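Putative esterase (Bacteroides intestinalis DSM 17393, PDB 5VOL) is a carbohydrate esterase of family 1, a ferulic acid esterase that removes ester-linked groups from arabinoxylan and works in synergy with cognate xylanases. Local coordinates at residues 106-111 / 146-151; 196-201 / 208-213. One frame throughout, in Å; residues are numbered along the deposited sequence.

Contact 1 of 2, residues 106-111 / 146-151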
loop_
_atom_site.group_PDB
_atom_site.type_symbol
_atom_site.label_atom_id
_atom_site.label_comp_id
_atom_site.label_asym_id
_atom_site.label_seq_id
_atom_site.Cartn_x
_atom_site.Cartn_y
_atom_site.Cartn_z
ATOM N N TRP C 106 -16.916 -37.776 12.964
ATOM C CA TRP C 106 -16.895 -36.325 13.133
ATOM C C TRP C 106 -17.324 -35.663 11.819
ATOM O O TRP C 106 -16.495 -35.302 10.986
ATOM C CB TRP C 106 -15.495 -35.870 13.560
ATOM C CG TRP C 106 -15.405 -34.447 14.061
ATOM C CD1 TRP C 106 -14.891 -33.366 13.393
ATOM C CD2 TRP C 106 -15.840 -33.963 15.333
ATOM N NE1 TRP C 106 -14.974 -32.239 14.182
ATOM C CE2 TRP C 106 -15.559 -32.578 15.375
ATOM C CE3 TRP C 106 -16.443 -34.564 16.443
ATOM C CZ2 TRP C 106 -15.853 -31.794 16.483
ATOM C CZ3 TRP C 106 -16.733 -33.789 17.542
ATOM C CH2 TRP C 106 -16.443 -32.417 17.556
ATOM N N LYS C 107 -18.630 -35.534 11.636
ATOM C CA LYS C 107 -19.182 -35.075 10.384
ATOM C C LYS C 107 -19.326 -33.550 10.457
ATOM O O LYS C 107 -20.430 -33.024 10.589
ATOM C CB LYS C 107 -20.524 -35.765 10.109
ATOM C CG LYS C 107 -20.443 -37.297 10.194
ATOM C CD LYS C 107 -21.539 -37.987 9.391
ATOM C CE LYS C 107 -22.891 -37.495 9.789
ATOM N NZ LYS C 107 -23.924 -37.738 8.731
ATOM N N TYR C 108 -18.194 -32.853 10.409
ATOM C CA TYR C 108 -18.195 -31.418 10.678
ATOM C C TYR C 108 -18.940 -30.653 9.597
ATOM O O TYR C 108 -19.653 -29.693 9.884
ATOM C CB TYR C 108 -16.760 -30.885 10.823
ATOM C CG TYR C 108 -16.715 -29.503 11.439
ATOM C CD1 TYR C 108 -16.660 -29.335 12.814
ATOM C CD2 TYR C 108 -16.767 -28.363 10.640
ATOM C CE1 TYR C 108 -16.627 -28.073 13.380
ATOM C CE2 TYR C 108 -16.742 -27.097 11.196
ATOM C CZ TYR C 108 -16.669 -26.956 12.562
ATOM O OH TYR C 108 -16.643 -25.699 13.121
ATOM N N GLU C 109 -18.800 -31.076 8.351
ATOM C CA GLU C 109 -19.458 -30.359 7.267
ATOM C C GLU C 109 -20.978 -30.470 7.409
ATOM O O GLU C 109 -21.726 -29.502 7.182
ATOM C CB GLU C 109 -18.995 -30.895 5.912
ATOM C CG GLU C 109 -19.455 -30.063 4.705
ATOM C CD GLU C 109 -18.691 -30.404 3.439
ATOM O OE1 GLU C 109 -17.499 -30.746 3.552
ATOM O OE2 GLU C 109 -19.275 -30.341 2.330
ATOM N N THR C 110 -21.446 -31.652 7.805
ATOM C CA THR C 110 -22.873 -31.846 7.988
ATOM C C THR C 110 -23.351 -30.956 9.128
ATOM O O THR C 110 -24.431 -30.373 9.057
ATOM C CB THR C 110 -23.221 -33.341 8.286
ATOM O OG1 THR C 110 -22.877 -34.140 7.150
ATOM C CG2 THR C 110 -24.696 -33.494 8.581
ATOM N N PHE C 111 -22.529 -30.837 10.170
ATOM C CA PHE C 111 -22.826 -29.909 11.259
ATOM C C PHE C 111 -22.892 -28.469 10.723
ATOM O O PHE C 111 -23.790 -27.700 11.068
ATOM C CB PHE C 111 -21.770 -30.005 12.367
ATOM C CG PHE C 111 -21.560 -28.710 13.123
ATOM C CD1 PHE C 111 -22.514 -28.248 14.013
ATOM C CD2 PHE C 111 -20.411 -27.956 12.927
ATOM C CE1 PHE C 111 -22.328 -27.064 14.700
ATOM C CE2 PHE C 111 -20.203 -26.785 13.618
ATOM C CZ PHE C 111 -21.164 -26.322 14.498
ATOM N N THR C 146 -12.052 -22.954 0.486
ATOM C CA THR C 146 -11.954 -23.208 -0.936
ATOM C C THR C 146 -12.792 -24.421 -1.357
ATOM O O THR C 146 -13.552 -24.342 -2.319
ATOM C CB THR C 146 -10.482 -23.411 -1.340
ATOM O OG1 THR C 146 -9.748 -22.199 -1.104
ATOM C CG2 THR C 146 -10.362 -23.764 -2.804
ATOM N N ASN C 147 -12.674 -25.536 -0.635
ATOM C CA ASN C 147 -13.401 -26.745 -1.027
ATOM C C ASN C 147 -14.904 -26.603 -0.764
ATOM O O ASN C 147 -15.710 -27.138 -1.513
ATOM C CB ASN C 147 -12.832 -27.991 -0.316
ATOM C CG ASN C 147 -13.295 -29.302 -0.961
ATOM O OD1 ASN C 147 -13.783 -30.192 -0.272
ATOM N ND2 ASN C 147 -13.159 -29.414 -2.287
ATOM N N TYR C 148 -15.285 -25.858 0.269
ATOM C CA TYR C 148 -16.694 -25.535 0.478
ATOM C C TYR C 148 -17.240 -24.762 -0.721
ATOM O O TYR C 148 -18.365 -25.003 -1.194
ATOM C CB TYR C 148 -16.903 -24.697 1.741
ATOM C CG TYR C 148 -17.004 -25.442 3.061
ATOM C CD1 TYR C 148 -16.657 -26.781 3.177
ATOM C CD2 TYR C 148 -17.457 -24.780 4.200
ATOM C CE1 TYR C 148 -16.761 -27.451 4.426
ATOM C CE2 TYR C 148 -17.561 -25.425 5.428
ATOM C CZ TYR C 148 -17.221 -26.755 5.540
ATOM O OH TYR C 148 -17.330 -27.351 6.785
ATOM N N GLY C 149 -16.446 -23.805 -1.196
ATOM C CA GLY C 149 -16.861 -22.995 -2.329
ATOM C C GLY C 149 -16.934 -23.843 -3.583
ATOM O O GLY C 149 -17.784 -23.629 -4.443
ATOM N N GLN C 150 -16.046 -24.826 -3.674
ATOM C CA GLN C 150 -15.997 -25.713 -4.821
ATOM C C GLN C 150 -17.213 -26.657 -4.856
ATOM O O GLN C 150 -17.832 -26.856 -5.907
ATOM C CB GLN C 150 -14.695 -26.514 -4.799
ATOM C CG GLN C 150 -13.438 -25.711 -5.166
ATOM C CD GLN C 150 -12.174 -26.555 -5.087
ATOM O OE1 GLN C 150 -12.067 -27.438 -4.235
ATOM N NE2 GLN C 150 -11.215 -26.294 -5.982
ATOM N N ARG C 151 -17.564 -27.232 -3.709
ATOM C CA ARG C 151 -18.635 -28.229 -3.680
ATOM C C ARG C 151 -19.988 -27.613 -3.302
ATOM O O ARG C 151 -21.027 -28.252 -3.451
ATOM C CB ARG C 151 -18.266 -29.386 -2.723
ATOM C CG ARG C 151 -17.243 -30.365 -3.316
ATOM C CD ARG C 151 -16.908 -31.575 -2.413
ATOM N NE ARG C 151 -16.229 -31.170 -1.189
ATOM C CZ ARG C 151 -16.847 -30.995 -0.026
ATOM N NH1 ARG C 151 -18.148 -31.223 0.068
ATOM N NH2 ARG C 151 -16.160 -30.611 1.048
#
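Glu-109 and Arg-151 form a two-pronged, end-on salt bridge between the start of helix 108-123 and the end of helix 140-151. NH2 of Arg-151 gives one of its hydrogens to OE1 of Glu-109 at 2.8 Å, while NH1 of Arg-151 reaches OE2 of Glu-109 at 2.7 Å. Both bonds are nearly straight, both oxygens are met on their syn sides, and the carboxylate and guanidinium planes are 28° apart. Glutamate is long enough to span the gap, and CG anti to the backbone N (chi1 -171°), with an extended chain beyond, carries the carboxylate across. OE2 of Glu-109 also accepts from His-152.

Further hydrogen bonds position the arginine. Its NE and NH2 both converge on OD1 of Asn-147 from the same face of the amide, so the guanidinium is held along two edges. ND2 of Asn-147 donates to OE1 of Gln-150 at 3.0 Å, in the carbonyl plane of the Gln-150 amide. Helix 140-151 starts within a GxSxG sequence, consistent with the nucleophile elbow of an alpha/beta hydrolase, and the bridge lies at its far end. With an alanine in place of Arg-151, OE1 of Glu-109 would probably lose its donor, OE2 would be left to His-152, and OD1 of Asn-147 would lose both its N-H partners.

Ring contacts flank the charges. Tyr-148 runs past Glu-109 in the opposite direction, its CE1 3.8 Å from CG of Glu-109. Its OH lies at the edge of the Tyr-108 ring, 4.0 Å from CD2, and is hydrogen-bonded to Tyr-100 O; the Tyr-108 hydroxyl pairs with Asn-88 O.

Contact 2 of 2, residues 196-201 / 208-213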
loop_
_atom_site.group_PDB
_atom_site.type_symbol
_atom_site.label_atom_id
_atom_site.label_comp_id
_atom_site.label_asym_id
_atom_site.label_seq_id
_atom_site.Cartn_x
_atom_site.Cartn_y
_atom_site.Cartn_z
ATOM N N VAL C 196 -6.803 -28.645 -5.345
ATOM C CA VAL C 196 -6.113 -28.697 -6.621
ATOM C C VAL C 196 -6.725 -29.761 -7.518
ATOM O O VAL C 196 -7.127 -29.465 -8.644
ATOM C CB VAL C 196 -4.620 -28.970 -6.429
ATOM C CG1 VAL C 196 -3.922 -29.071 -7.779
ATOM C CG2 VAL C 196 -3.985 -27.861 -5.565
ATOM N N LYS C 197 -6.824 -30.992 -7.011
ATOM C CA LYS C 197 -7.391 -32.091 -7.790
ATOM C C LYS C 197 -8.788 -31.755 -8.286
ATOM O O LYS C 197 -9.146 -32.087 -9.415
ATOM C CB LYS C 197 -7.436 -33.394 -6.974
ATOM C CG LYS C 197 -8.182 -34.515 -7.698
ATOM C CD LYS C 197 -8.164 -35.849 -6.937
ATOM C CE LYS C 197 -9.171 -35.860 -5.796
ATOM N NZ LYS C 197 -10.573 -35.552 -6.260
ATOM N N TYR C 198 -9.571 -31.088 -7.442
ATOM C CA TYR C 198 -10.950 -30.766 -7.778
ATOM C C TYR C 198 -11.041 -29.947 -9.058
ATOM O O TYR C 198 -11.940 -30.151 -9.874
ATOM C CB TYR C 198 -11.621 -30.010 -6.639
ATOM C CG TYR C 198 -13.116 -29.962 -6.789
ATOM C CD1 TYR C 198 -13.730 -28.948 -7.509
ATOM C CD2 TYR C 198 -13.916 -30.945 -6.226
ATOM C CE1 TYR C 198 -15.106 -28.912 -7.658
ATOM C CE2 TYR C 198 -15.287 -30.914 -6.366
ATOM C CZ TYR C 198 -15.874 -29.895 -7.087
ATOM O OH TYR C 198 -17.242 -29.858 -7.223
ATOM N N VAL C 199 -10.100 -29.023 -9.233
ATOM C CA VAL C 199 -10.054 -28.223 -10.453
ATOM C C VAL C 199 -9.443 -29.014 -11.604
ATOM O O VAL C 199 -9.951 -28.981 -12.712
ATOM C CB VAL C 199 -9.255 -26.913 -10.248
ATOM C CG1 VAL C 199 -9.222 -26.092 -11.556
ATOM C CG2 VAL C 199 -9.875 -26.110 -9.103
ATOM N N MET C 200 -8.365 -29.739 -11.328
ATOM C CA MET C 200 -7.645 -30.481 -12.369
ATOM C C MET C 200 -8.520 -31.488 -13.104
ATOM O O MET C 200 -8.365 -31.686 -14.304
ATOM C CB MET C 200 -6.457 -31.226 -11.772
ATOM C CG MET C 200 -5.509 -30.371 -10.976
ATOM S SD MET C 200 -3.908 -30.314 -11.769
ATOM C CE MET C 200 -4.299 -29.248 -13.159
ATOM N N GLU C 201 -9.427 -32.124 -12.369
ATOM C CA GLU C 201 -10.277 -33.172 -12.924
ATOM C C GLU C 201 -11.610 -32.626 -13.420
ATOM O O GLU C 201 -12.499 -33.384 -13.792
ATOM C CB GLU C 201 -10.521 -34.263 -11.874
ATOM C CG GLU C 201 -11.442 -33.816 -10.753
ATOM C CD GLU C 201 -11.486 -34.790 -9.588
ATOM O OE1 GLU C 201 -10.718 -35.780 -9.600
ATOM O OE2 GLU C 201 -12.291 -34.555 -8.660
ATOM N N ALA C 208 -17.980 -24.402 -15.336
ATOM C CA ALA C 208 -19.041 -23.400 -15.347
ATOM C C ALA C 208 -19.537 -23.103 -13.946
ATOM O O ALA C 208 -19.813 -21.945 -13.607
ATOM C CB ALA C 208 -20.216 -23.858 -16.231
ATOM N N ASP C 209 -19.674 -24.148 -13.133
ATOM C CA ASP C 209 -20.059 -23.960 -11.740
ATOM C C ASP C 209 -19.020 -23.125 -10.987
ATOM O O ASP C 209 -19.368 -22.230 -10.225
ATOM C CB ASP C 209 -20.237 -25.300 -11.042
ATOM C CG ASP C 209 -21.670 -25.754 -11.021
ATOM O OD1 ASP C 209 -22.479 -25.208 -11.804
ATOM O OD2 ASP C 209 -21.992 -26.666 -10.224
ATOM N N LEU C 210 -17.748 -23.432 -11.201
ATOM C CA LEU C 210 -16.664 -22.728 -10.515
ATOM C C LEU C 210 -16.607 -21.238 -10.895
ATOM O O LEU C 210 -16.318 -20.390 -10.053
ATOM C CB LEU C 210 -15.336 -23.410 -10.816
ATOM C CG LEU C 210 -15.209 -24.821 -10.218
ATOM C CD1 LEU C 210 -13.888 -25.440 -10.566
ATOM C CD2 LEU C 210 -15.415 -24.797 -8.705
ATOM N N ARG C 211 -16.908 -20.927 -12.155
ATOM C CA ARG C 211 -16.934 -19.535 -12.632
ATOM C C ARG C 211 -18.074 -18.704 -12.022
ATOM O O ARG C 211 -18.080 -17.481 -12.150
ATOM C CB ARG C 211 -17.041 -19.497 -14.155
ATOM C CG ARG C 211 -15.929 -20.228 -14.863
ATOM C CD ARG C 211 -16.166 -20.345 -16.371
ATOM N NE ARG C 211 -15.022 -20.975 -17.031
ATOM C CZ ARG C 211 -15.115 -21.983 -17.891
ATOM N NH1 ARG C 211 -16.301 -22.473 -18.206
ATOM N NH2 ARG C 211 -14.024 -22.495 -18.442
ATOM N N SER C 212 -19.029 -19.345 -11.354
ATOM C CA SER C 212 -20.105 -18.581 -10.716
ATOM C C SER C 212 -19.668 -18.040 -9.357
ATOM O O SER C 212 -20.418 -17.337 -8.673
ATOM C CB SER C 212 -21.368 -19.437 -10.549
ATOM O OG SER C 212 -21.117 -20.472 -9.619
ATOM N N VAL C 213 -18.445 -18.372 -8.969
ATOM C CA VAL C 213 -17.889 -17.922 -7.703
ATOM C C VAL C 213 -16.688 -17.004 -7.960
ATOM O O VAL C 213 -15.909 -17.239 -8.875
ATOM C CB VAL C 213 -17.479 -19.144 -6.820
ATOM C CG1 VAL C 213 -16.877 -18.693 -5.498
ATOM C CG2 VAL C 213 -18.706 -20.053 -6.568
#
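The backbones of helix 195-200 and of residues 208-213, which continue from helix 204-210, come closest at Val-199 and Leu-210, whose CA atoms are 8.6 Å apart, a spacing bridged by side chains alone. Leu-210 points its side chain at the other segment and divides its two methyls between two partners. CD1 of Leu-210 meets CG2 of Val-199 at 4.3 Å, methyl against methyl. The other branch, CD2 of Leu-210, comes to the edge of the Tyr-198 ring near its plane, 4.3 Å from CE1 of Tyr-198. The fork of leucine suits this place, since one residue serves two neighbours on the same helix. Its CG is anti to the carbonyl carbon (chi1 -67°), and chi2 near 180° spreads the methyls toward the two partners. Valine, short and branched at CB, fills the buried side of its helix, whereas the longer tyrosine reaches across with its ring edge to Leu-210. No hydrogen bond crosses between the segments; the contact is purely apolar.

Polar groups instead shape the chain on the 208-213 side. A type I turn runs from Leu-210 to Val-213, and Asp-209 O accepts from both the N and the OG of Ser-212, the hydroxyl lying 2.6 Å from Asp-209 O. The turn leads into strand 214-218 of the central sheet. Arg-206 lies in a cation-pi contact with Tyr-198. Val-199 also packs on Ala-235 and Met-236 of helix 226-238, while Tyr-198 touches Gln-150 and Arg-151 of helix 140-151, which places the contact beside two larger helices that flank the sheet.

The end of helix 140-151 joins the two contacts, whose centres are about 15 Å apart. It is engaged in the salt bridge of contact 1 and, through Gln-150 and Arg-151, packs against the side chains of contact 2: CG of Arg-151 lies 3.7 Å from CE2 of Tyr-198, and NE2 of Gln-150 is 3.4 Å from CG2 of Val-199. The same helix begins just after Ser-139, the serine of the probable nucleophile elbow, so the contacts gather at its other end. Both lie away from the calcium site of Asp-221, Asp-222 and Asp-249. A bound isopropyl alcohol, probably from the crystallisation liquor, sits about 4 Å from the side chain of Glu-109.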